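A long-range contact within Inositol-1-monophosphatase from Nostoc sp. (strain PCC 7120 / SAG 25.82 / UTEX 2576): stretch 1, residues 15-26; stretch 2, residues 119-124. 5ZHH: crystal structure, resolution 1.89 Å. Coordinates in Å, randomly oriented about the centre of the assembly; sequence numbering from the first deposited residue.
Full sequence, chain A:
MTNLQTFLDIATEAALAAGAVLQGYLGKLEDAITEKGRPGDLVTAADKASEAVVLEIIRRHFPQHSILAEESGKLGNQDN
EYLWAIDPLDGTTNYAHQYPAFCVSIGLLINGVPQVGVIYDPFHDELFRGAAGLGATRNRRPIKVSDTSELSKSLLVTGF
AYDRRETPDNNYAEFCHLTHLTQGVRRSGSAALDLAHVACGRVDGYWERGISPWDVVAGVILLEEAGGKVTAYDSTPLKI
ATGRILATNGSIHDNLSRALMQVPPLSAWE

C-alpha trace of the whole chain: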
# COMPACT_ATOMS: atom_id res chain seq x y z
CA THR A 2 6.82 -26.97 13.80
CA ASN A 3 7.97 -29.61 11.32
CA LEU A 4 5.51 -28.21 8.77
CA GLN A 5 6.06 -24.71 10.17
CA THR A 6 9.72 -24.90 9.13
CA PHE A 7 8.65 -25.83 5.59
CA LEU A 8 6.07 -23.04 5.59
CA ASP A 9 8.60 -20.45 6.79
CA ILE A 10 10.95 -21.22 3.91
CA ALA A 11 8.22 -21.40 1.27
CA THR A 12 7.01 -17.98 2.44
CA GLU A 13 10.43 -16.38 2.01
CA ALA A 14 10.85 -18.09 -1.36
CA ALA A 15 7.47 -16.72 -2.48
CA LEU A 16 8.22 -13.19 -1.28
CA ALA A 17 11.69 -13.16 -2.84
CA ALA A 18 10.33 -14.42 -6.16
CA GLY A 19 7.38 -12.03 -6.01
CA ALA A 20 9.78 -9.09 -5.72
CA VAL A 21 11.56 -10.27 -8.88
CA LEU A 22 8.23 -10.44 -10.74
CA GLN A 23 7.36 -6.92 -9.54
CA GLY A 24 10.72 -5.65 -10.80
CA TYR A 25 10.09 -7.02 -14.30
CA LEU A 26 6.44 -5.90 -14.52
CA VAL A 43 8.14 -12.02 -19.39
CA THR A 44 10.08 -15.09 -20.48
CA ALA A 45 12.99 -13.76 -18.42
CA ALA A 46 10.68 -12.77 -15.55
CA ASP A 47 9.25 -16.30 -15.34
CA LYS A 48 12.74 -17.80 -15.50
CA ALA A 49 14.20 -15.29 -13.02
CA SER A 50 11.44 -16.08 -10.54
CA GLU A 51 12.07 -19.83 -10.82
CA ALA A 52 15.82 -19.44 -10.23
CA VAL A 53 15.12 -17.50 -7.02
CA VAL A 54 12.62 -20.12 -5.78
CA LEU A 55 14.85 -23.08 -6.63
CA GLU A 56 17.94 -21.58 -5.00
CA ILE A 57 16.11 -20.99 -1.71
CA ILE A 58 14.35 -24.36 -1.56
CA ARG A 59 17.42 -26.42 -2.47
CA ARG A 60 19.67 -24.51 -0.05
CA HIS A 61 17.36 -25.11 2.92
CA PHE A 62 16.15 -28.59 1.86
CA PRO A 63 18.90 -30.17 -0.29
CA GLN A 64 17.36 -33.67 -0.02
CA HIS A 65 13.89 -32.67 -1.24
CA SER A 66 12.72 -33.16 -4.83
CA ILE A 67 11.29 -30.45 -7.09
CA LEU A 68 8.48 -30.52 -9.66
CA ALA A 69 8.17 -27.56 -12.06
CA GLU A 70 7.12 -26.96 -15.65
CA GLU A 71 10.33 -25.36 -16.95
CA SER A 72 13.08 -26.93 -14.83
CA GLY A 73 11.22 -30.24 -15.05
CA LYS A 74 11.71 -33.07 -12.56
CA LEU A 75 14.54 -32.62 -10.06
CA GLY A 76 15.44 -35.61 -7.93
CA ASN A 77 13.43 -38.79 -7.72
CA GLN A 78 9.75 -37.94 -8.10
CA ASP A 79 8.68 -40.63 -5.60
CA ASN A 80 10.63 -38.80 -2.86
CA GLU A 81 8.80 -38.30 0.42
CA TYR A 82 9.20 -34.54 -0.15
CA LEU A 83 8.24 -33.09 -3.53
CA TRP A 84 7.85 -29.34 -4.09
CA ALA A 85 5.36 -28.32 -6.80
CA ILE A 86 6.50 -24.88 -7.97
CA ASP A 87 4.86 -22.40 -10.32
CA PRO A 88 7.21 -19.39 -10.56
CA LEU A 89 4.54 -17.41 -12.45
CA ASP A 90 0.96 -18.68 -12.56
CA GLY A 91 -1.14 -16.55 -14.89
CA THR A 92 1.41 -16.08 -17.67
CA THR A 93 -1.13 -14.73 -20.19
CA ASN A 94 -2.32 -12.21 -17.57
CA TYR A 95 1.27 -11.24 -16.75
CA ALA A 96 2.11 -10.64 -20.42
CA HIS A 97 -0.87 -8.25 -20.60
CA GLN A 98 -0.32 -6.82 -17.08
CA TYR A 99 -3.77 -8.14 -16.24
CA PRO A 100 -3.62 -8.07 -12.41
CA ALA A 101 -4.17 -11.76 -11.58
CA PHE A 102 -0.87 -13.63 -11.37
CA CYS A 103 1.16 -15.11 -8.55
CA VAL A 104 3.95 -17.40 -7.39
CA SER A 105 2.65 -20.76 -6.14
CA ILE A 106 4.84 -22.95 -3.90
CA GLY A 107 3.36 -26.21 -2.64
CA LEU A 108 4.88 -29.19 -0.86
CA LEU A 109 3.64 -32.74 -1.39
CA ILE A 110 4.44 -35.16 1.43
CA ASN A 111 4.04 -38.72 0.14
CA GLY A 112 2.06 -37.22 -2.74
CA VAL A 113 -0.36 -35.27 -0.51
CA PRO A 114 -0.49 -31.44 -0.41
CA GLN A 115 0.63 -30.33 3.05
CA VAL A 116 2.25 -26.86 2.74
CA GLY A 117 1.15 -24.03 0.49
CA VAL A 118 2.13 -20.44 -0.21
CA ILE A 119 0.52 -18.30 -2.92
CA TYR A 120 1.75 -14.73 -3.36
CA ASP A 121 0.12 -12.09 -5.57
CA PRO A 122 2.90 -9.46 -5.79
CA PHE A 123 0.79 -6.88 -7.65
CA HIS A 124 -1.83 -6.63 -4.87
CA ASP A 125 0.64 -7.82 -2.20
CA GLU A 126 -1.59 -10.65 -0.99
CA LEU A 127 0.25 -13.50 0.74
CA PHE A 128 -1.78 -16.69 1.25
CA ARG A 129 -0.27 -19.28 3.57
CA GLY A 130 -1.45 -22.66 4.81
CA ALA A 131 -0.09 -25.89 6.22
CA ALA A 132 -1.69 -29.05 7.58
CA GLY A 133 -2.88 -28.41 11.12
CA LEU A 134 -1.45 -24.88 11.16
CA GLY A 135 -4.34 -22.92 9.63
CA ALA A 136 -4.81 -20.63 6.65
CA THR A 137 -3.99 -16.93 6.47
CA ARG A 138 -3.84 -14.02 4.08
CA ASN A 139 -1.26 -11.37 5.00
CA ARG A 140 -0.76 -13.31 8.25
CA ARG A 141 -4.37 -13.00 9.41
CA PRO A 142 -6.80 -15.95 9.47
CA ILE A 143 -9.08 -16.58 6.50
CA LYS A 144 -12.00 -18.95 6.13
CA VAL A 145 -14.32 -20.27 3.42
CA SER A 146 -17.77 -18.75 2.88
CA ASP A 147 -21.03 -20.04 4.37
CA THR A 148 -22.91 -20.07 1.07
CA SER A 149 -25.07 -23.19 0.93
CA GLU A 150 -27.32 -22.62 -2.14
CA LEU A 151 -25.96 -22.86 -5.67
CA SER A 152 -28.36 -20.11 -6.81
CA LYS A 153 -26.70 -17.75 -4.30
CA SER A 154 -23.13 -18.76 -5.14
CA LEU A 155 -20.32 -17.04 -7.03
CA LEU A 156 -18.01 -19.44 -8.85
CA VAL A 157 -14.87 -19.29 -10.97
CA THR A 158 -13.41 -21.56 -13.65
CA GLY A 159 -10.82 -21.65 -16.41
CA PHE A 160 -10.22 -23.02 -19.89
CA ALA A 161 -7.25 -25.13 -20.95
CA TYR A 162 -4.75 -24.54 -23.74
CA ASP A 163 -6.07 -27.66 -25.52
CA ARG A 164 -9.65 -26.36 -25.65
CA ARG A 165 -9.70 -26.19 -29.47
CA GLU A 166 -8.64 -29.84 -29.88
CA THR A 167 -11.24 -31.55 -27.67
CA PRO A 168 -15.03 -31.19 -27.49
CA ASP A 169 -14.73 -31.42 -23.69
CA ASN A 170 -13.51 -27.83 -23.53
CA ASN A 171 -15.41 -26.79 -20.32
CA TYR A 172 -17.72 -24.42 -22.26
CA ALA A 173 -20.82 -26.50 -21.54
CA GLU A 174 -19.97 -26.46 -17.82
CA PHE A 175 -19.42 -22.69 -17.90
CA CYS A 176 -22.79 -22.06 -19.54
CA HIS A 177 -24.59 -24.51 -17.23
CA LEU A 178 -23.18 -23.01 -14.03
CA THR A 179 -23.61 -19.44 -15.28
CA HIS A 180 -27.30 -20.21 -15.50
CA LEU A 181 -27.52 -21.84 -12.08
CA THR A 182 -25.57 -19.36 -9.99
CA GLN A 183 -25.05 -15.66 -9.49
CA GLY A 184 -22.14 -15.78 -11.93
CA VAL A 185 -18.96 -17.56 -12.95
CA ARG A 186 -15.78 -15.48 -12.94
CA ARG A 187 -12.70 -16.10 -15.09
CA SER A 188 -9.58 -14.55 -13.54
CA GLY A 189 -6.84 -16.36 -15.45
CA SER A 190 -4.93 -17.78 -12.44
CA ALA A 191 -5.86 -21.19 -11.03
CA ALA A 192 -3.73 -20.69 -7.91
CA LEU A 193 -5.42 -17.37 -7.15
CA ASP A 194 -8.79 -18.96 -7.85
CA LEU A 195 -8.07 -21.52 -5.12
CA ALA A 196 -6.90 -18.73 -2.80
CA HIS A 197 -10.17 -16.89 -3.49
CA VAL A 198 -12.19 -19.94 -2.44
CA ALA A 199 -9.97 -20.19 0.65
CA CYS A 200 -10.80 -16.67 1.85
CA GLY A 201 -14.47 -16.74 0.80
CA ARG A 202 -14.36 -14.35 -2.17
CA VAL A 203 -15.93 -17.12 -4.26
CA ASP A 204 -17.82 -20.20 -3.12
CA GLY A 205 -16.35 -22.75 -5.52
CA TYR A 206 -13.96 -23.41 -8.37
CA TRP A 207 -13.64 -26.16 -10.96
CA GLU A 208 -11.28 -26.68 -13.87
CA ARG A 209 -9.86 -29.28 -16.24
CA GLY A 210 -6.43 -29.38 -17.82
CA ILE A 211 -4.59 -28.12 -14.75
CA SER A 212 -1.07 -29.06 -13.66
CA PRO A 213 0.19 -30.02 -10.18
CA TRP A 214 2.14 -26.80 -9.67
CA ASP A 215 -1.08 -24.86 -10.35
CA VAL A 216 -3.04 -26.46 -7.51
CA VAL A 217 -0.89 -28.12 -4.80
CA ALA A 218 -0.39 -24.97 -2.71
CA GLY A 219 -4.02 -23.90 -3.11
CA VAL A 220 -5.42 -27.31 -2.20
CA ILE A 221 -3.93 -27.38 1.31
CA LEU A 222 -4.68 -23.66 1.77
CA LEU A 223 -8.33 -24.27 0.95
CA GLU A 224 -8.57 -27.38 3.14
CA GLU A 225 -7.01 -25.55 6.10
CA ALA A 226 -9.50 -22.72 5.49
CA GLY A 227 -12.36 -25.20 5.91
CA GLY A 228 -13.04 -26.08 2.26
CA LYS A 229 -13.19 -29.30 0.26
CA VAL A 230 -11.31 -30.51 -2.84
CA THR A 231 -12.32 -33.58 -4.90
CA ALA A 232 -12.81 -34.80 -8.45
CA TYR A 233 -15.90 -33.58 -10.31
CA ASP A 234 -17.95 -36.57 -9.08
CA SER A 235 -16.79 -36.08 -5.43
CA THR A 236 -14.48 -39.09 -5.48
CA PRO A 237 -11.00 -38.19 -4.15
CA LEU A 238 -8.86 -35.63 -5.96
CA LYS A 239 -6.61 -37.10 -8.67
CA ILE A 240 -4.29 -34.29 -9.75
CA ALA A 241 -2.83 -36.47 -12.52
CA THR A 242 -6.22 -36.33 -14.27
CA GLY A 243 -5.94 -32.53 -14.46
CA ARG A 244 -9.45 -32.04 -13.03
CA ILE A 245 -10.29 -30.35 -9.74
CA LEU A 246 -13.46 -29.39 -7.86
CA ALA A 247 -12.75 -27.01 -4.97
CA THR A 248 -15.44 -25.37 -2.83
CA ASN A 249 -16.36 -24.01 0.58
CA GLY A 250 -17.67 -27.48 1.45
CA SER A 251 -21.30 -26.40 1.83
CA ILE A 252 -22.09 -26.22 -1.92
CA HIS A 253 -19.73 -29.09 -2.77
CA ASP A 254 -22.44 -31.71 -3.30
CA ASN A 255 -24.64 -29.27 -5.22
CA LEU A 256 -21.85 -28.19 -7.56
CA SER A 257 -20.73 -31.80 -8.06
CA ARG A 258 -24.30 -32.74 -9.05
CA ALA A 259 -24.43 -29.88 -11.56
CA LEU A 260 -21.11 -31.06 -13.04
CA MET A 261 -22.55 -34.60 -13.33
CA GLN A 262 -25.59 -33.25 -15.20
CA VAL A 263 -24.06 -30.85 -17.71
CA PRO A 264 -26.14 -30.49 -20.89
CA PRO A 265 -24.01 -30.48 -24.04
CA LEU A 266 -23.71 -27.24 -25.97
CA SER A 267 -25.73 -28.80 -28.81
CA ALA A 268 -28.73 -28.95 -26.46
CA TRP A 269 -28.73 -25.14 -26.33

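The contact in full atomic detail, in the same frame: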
# COMPACT_ATOMS: atom_id res chain seq x y z
N ALA A 15 8.54 -17.38 -1.74
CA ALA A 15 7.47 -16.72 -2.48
C ALA A 15 7.65 -15.21 -2.49
O ALA A 15 7.42 -14.56 -3.52
CB ALA A 15 6.12 -17.09 -1.86
N LEU A 16 8.03 -14.63 -1.35
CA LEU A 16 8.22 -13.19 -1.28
C LEU A 16 9.42 -12.75 -2.11
O LEU A 16 9.36 -11.71 -2.79
CB LEU A 16 8.37 -12.74 0.17
CG LEU A 16 7.12 -12.94 1.02
CD1 LEU A 16 7.38 -12.56 2.47
CD2 LEU A 16 5.95 -12.13 0.44
N ALA A 17 10.51 -13.51 -2.06
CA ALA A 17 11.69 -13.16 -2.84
C ALA A 17 11.38 -13.22 -4.33
O ALA A 17 11.75 -12.32 -5.09
CB ALA A 17 12.85 -14.08 -2.48
N ALA A 18 10.69 -14.28 -4.75
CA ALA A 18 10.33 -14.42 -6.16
C ALA A 18 9.31 -13.37 -6.57
O ALA A 18 9.38 -12.84 -7.68
CB ALA A 18 9.78 -15.83 -6.42
N GLY A 19 8.35 -13.06 -5.70
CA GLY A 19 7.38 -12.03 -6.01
C GLY A 19 8.02 -10.68 -6.27
O GLY A 19 7.59 -9.93 -7.15
N ALA A 20 9.07 -10.35 -5.51
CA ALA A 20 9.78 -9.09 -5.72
C ALA A 20 10.45 -9.06 -7.09
O ALA A 20 10.50 -8.01 -7.74
CB ALA A 20 10.80 -8.88 -4.60
N VAL A 21 10.98 -10.20 -7.54
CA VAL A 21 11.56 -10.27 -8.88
C VAL A 21 10.48 -10.02 -9.93
O VAL A 21 10.70 -9.26 -10.89
CB VAL A 21 12.26 -11.62 -9.08
CG1 VAL A 21 12.58 -11.83 -10.54
CG2 VAL A 21 13.55 -11.66 -8.24
N LEU A 22 9.31 -10.65 -9.78
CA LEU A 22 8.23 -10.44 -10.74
C LEU A 22 7.79 -8.98 -10.76
O LEU A 22 7.49 -8.43 -11.83
CB LEU A 22 7.04 -11.35 -10.43
CG LEU A 22 7.22 -12.86 -10.61
CD1 LEU A 22 5.91 -13.58 -10.31
CD2 LEU A 22 7.69 -13.18 -12.01
N GLN A 23 7.72 -8.34 -9.59
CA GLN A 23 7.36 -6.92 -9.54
C GLN A 23 8.41 -6.05 -10.21
O GLN A 23 8.08 -4.98 -10.74
CB GLN A 23 7.08 -6.46 -8.11
CG GLN A 23 5.69 -6.85 -7.67
CD GLN A 23 4.61 -6.30 -8.62
OE1 GLN A 23 3.91 -7.06 -9.29
NE2 GLN A 23 4.48 -4.98 -8.67
N GLY A 24 9.69 -6.41 -10.10
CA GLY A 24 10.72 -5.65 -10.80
C GLY A 24 10.55 -5.68 -12.31
O GLY A 24 10.69 -4.66 -12.98
N TYR A 25 10.26 -6.86 -12.86
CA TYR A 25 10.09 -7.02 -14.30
C TYR A 25 8.80 -6.40 -14.85
O TYR A 25 8.75 -6.03 -16.02
CB TYR A 25 10.09 -8.50 -14.67
CG TYR A 25 11.46 -9.11 -14.86
CD1 TYR A 25 12.08 -9.08 -16.10
CD2 TYR A 25 12.12 -9.74 -13.81
CE1 TYR A 25 13.33 -9.64 -16.29
CE2 TYR A 25 13.37 -10.30 -13.99
CZ TYR A 25 13.97 -10.25 -15.23
OH TYR A 25 15.21 -10.81 -15.41
N LEU A 26 7.77 -6.28 -14.03
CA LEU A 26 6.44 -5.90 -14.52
C LEU A 26 6.41 -4.47 -15.03
O LEU A 26 6.86 -3.54 -14.34
CB LEU A 26 5.41 -6.10 -13.40
CG LEU A 26 3.96 -5.69 -13.67
CD1 LEU A 26 3.24 -6.70 -14.56
CD2 LEU A 26 3.22 -5.55 -12.37
N ILE A 119 0.90 -18.95 -1.67
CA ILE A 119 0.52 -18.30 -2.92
C ILE A 119 0.65 -16.80 -2.71
O ILE A 119 0.03 -16.25 -1.79
CB ILE A 119 -0.91 -18.68 -3.34
CG1 ILE A 119 -0.99 -20.18 -3.59
CG2 ILE A 119 -1.35 -17.90 -4.58
CD1 ILE A 119 -2.42 -20.72 -3.67
N TYR A 120 1.46 -16.15 -3.53
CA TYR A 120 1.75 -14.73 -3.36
C TYR A 120 1.44 -13.98 -4.64
O TYR A 120 2.05 -14.24 -5.68
CB TYR A 120 3.21 -14.51 -2.96
CG TYR A 120 3.56 -13.06 -2.75
CD1 TYR A 120 2.80 -12.26 -1.91
CD2 TYR A 120 4.64 -12.48 -3.40
CE1 TYR A 120 3.10 -10.92 -1.72
CE2 TYR A 120 4.96 -11.14 -3.22
CZ TYR A 120 4.18 -10.37 -2.38
OH TYR A 120 4.47 -9.04 -2.19
N ASP A 121 0.48 -13.06 -4.55
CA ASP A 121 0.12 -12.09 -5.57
C ASP A 121 0.96 -10.84 -5.32
O ASP A 121 0.64 -10.07 -4.42
CB ASP A 121 -1.38 -11.77 -5.48
CG ASP A 121 -1.84 -10.66 -6.43
OD1 ASP A 121 -1.00 -10.00 -7.10
OD2 ASP A 121 -3.06 -10.43 -6.48
N PRO A 122 2.03 -10.61 -6.08
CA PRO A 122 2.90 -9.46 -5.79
C PRO A 122 2.33 -8.13 -6.25
O PRO A 122 2.78 -7.09 -5.76
CB PRO A 122 4.19 -9.80 -6.54
CG PRO A 122 3.72 -10.61 -7.71
CD PRO A 122 2.54 -11.41 -7.22
N PHE A 123 1.36 -8.14 -7.18
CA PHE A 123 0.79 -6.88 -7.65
C PHE A 123 -0.13 -6.26 -6.60
O PHE A 123 -0.09 -5.05 -6.37
CB PHE A 123 0.03 -7.10 -8.96
CG PHE A 123 -0.43 -5.81 -9.61
CD1 PHE A 123 0.42 -5.09 -10.42
CD2 PHE A 123 -1.71 -5.32 -9.38
CE1 PHE A 123 0.01 -3.91 -11.01
CE2 PHE A 123 -2.13 -4.14 -9.96
CZ PHE A 123 -1.27 -3.43 -10.78
N HIS A 124 -0.96 -7.08 -5.95
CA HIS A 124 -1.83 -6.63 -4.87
C HIS A 124 -1.22 -6.87 -3.50
O HIS A 124 -1.85 -6.53 -2.48
CB HIS A 124 -3.18 -7.34 -4.96
CG HIS A 124 -3.91 -7.08 -6.24
ND1 HIS A 124 -4.33 -8.08 -7.08
CD2 HIS A 124 -4.29 -5.92 -6.81
CE1 HIS A 124 -4.94 -7.55 -8.12
NE2 HIS A 124 -4.93 -6.24 -7.99

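Helices and strands often pack without a single hydrogen bond between them, relying on the fit of apolar side chains and on glycine where a large residue needs room. The contact between residues 15-26 and 119-124 of this inositol monophosphatase is a compact example. The helix spanning 15-25 runs in roughly the same direction as the end of the strand 119-121, their axes inclined by 28° and 8.5 Å apart at closest approach. No hydrogen bond crosses between the stretches; together they bury 383 Å², much of it around the buried Tyr120 and Pro122, with Gln23, Phe123 and Leu26 partly exposed at the margin.

Tyr120 is the centre of the arrangement. Strand geometry turns alternate side chains to opposite sides, so Ile119 and Asp121 direct their CA-to-CB bonds away from the helix while that of Tyr120 points toward it. With chi1 at t (-179°) and chi2 at 52°, the ring lies against Ala15, Leu16 and, a turn on, Gly19. Leu16 covers one face. Its CA-to-CB bond points sideways, but the m,t rotamer (chi1 -66°, chi2 176°) brings Leu16 CD2 to 3.7 Å from the centroid of the Tyr120 ring, only 8° off the normal, a well-centred CH-pi contact. The ring edge meets Gly19, whose CA is 3.8 Å from CE2 of Tyr120. Here the absence of a side chain is decisive: an ideal CB on Gly19 would sit 2.3 Å from Tyr120 CE2, a clash. Ala15, one turn earlier, points its methyl toward the strand, and its CB makes an apolar contact with Tyr120 CB at 4.0 Å. The Ala15 carbonyl is engaged within the helix, accepting from the amide of Gly19, with Ala15 O and Gly19 N 2.8 Å apart. The Tyr120 OH, a polar group on a buried residue, is hydrogen-bonded elsewhere in the structure.

Pro122 continues the packing. Gly19 also lies close to it: the CA atoms of Gly19 and Pro122 are 5.2 Å apart, and Gly19 O is 3.5 Å from Pro122 CB; a CB on Gly19 would be tight here. The compact proline ring, puckered C-gamma endo, also reaches Leu22, with 4.4 Å between Leu22 CB and Pro122 CG. Gln23 folds over the proline through two successive m torsions, chi1 -80° and chi2 -57°, so that Gln23 CG, an aliphatic carbon, rests 3.5 Å from Pro122 CB. Its amide end lies beside the turn: Gln23 OE1 is 3.5 Å from Phe123 N, but the angle is too poor for a hydrogen bond.

The backbone N of Phe123 makes a weak hydrogen bond to Asp121 OD1, at 3.0 Å. With Asp121 at chi1 t (175°), OD1 of Asp121 also accepts from His124 N at 3.1 Å and Asp121 OD2 from His124 ND1 at 2.7 Å, bracing the turn that carries Pro122 and Phe123. Phe123, at chi1 t, turns its ring edge to Gln23 OE1 and Leu26 CD2; Leu26, with a t,p rotamer, places CD2 3.4 Å from CD1 of Phe123. The principle is plain: a glycine leaves room for an aromatic ring, and the rotamers of Leu16 and Gln23 bring their side chains onto the rings beside it.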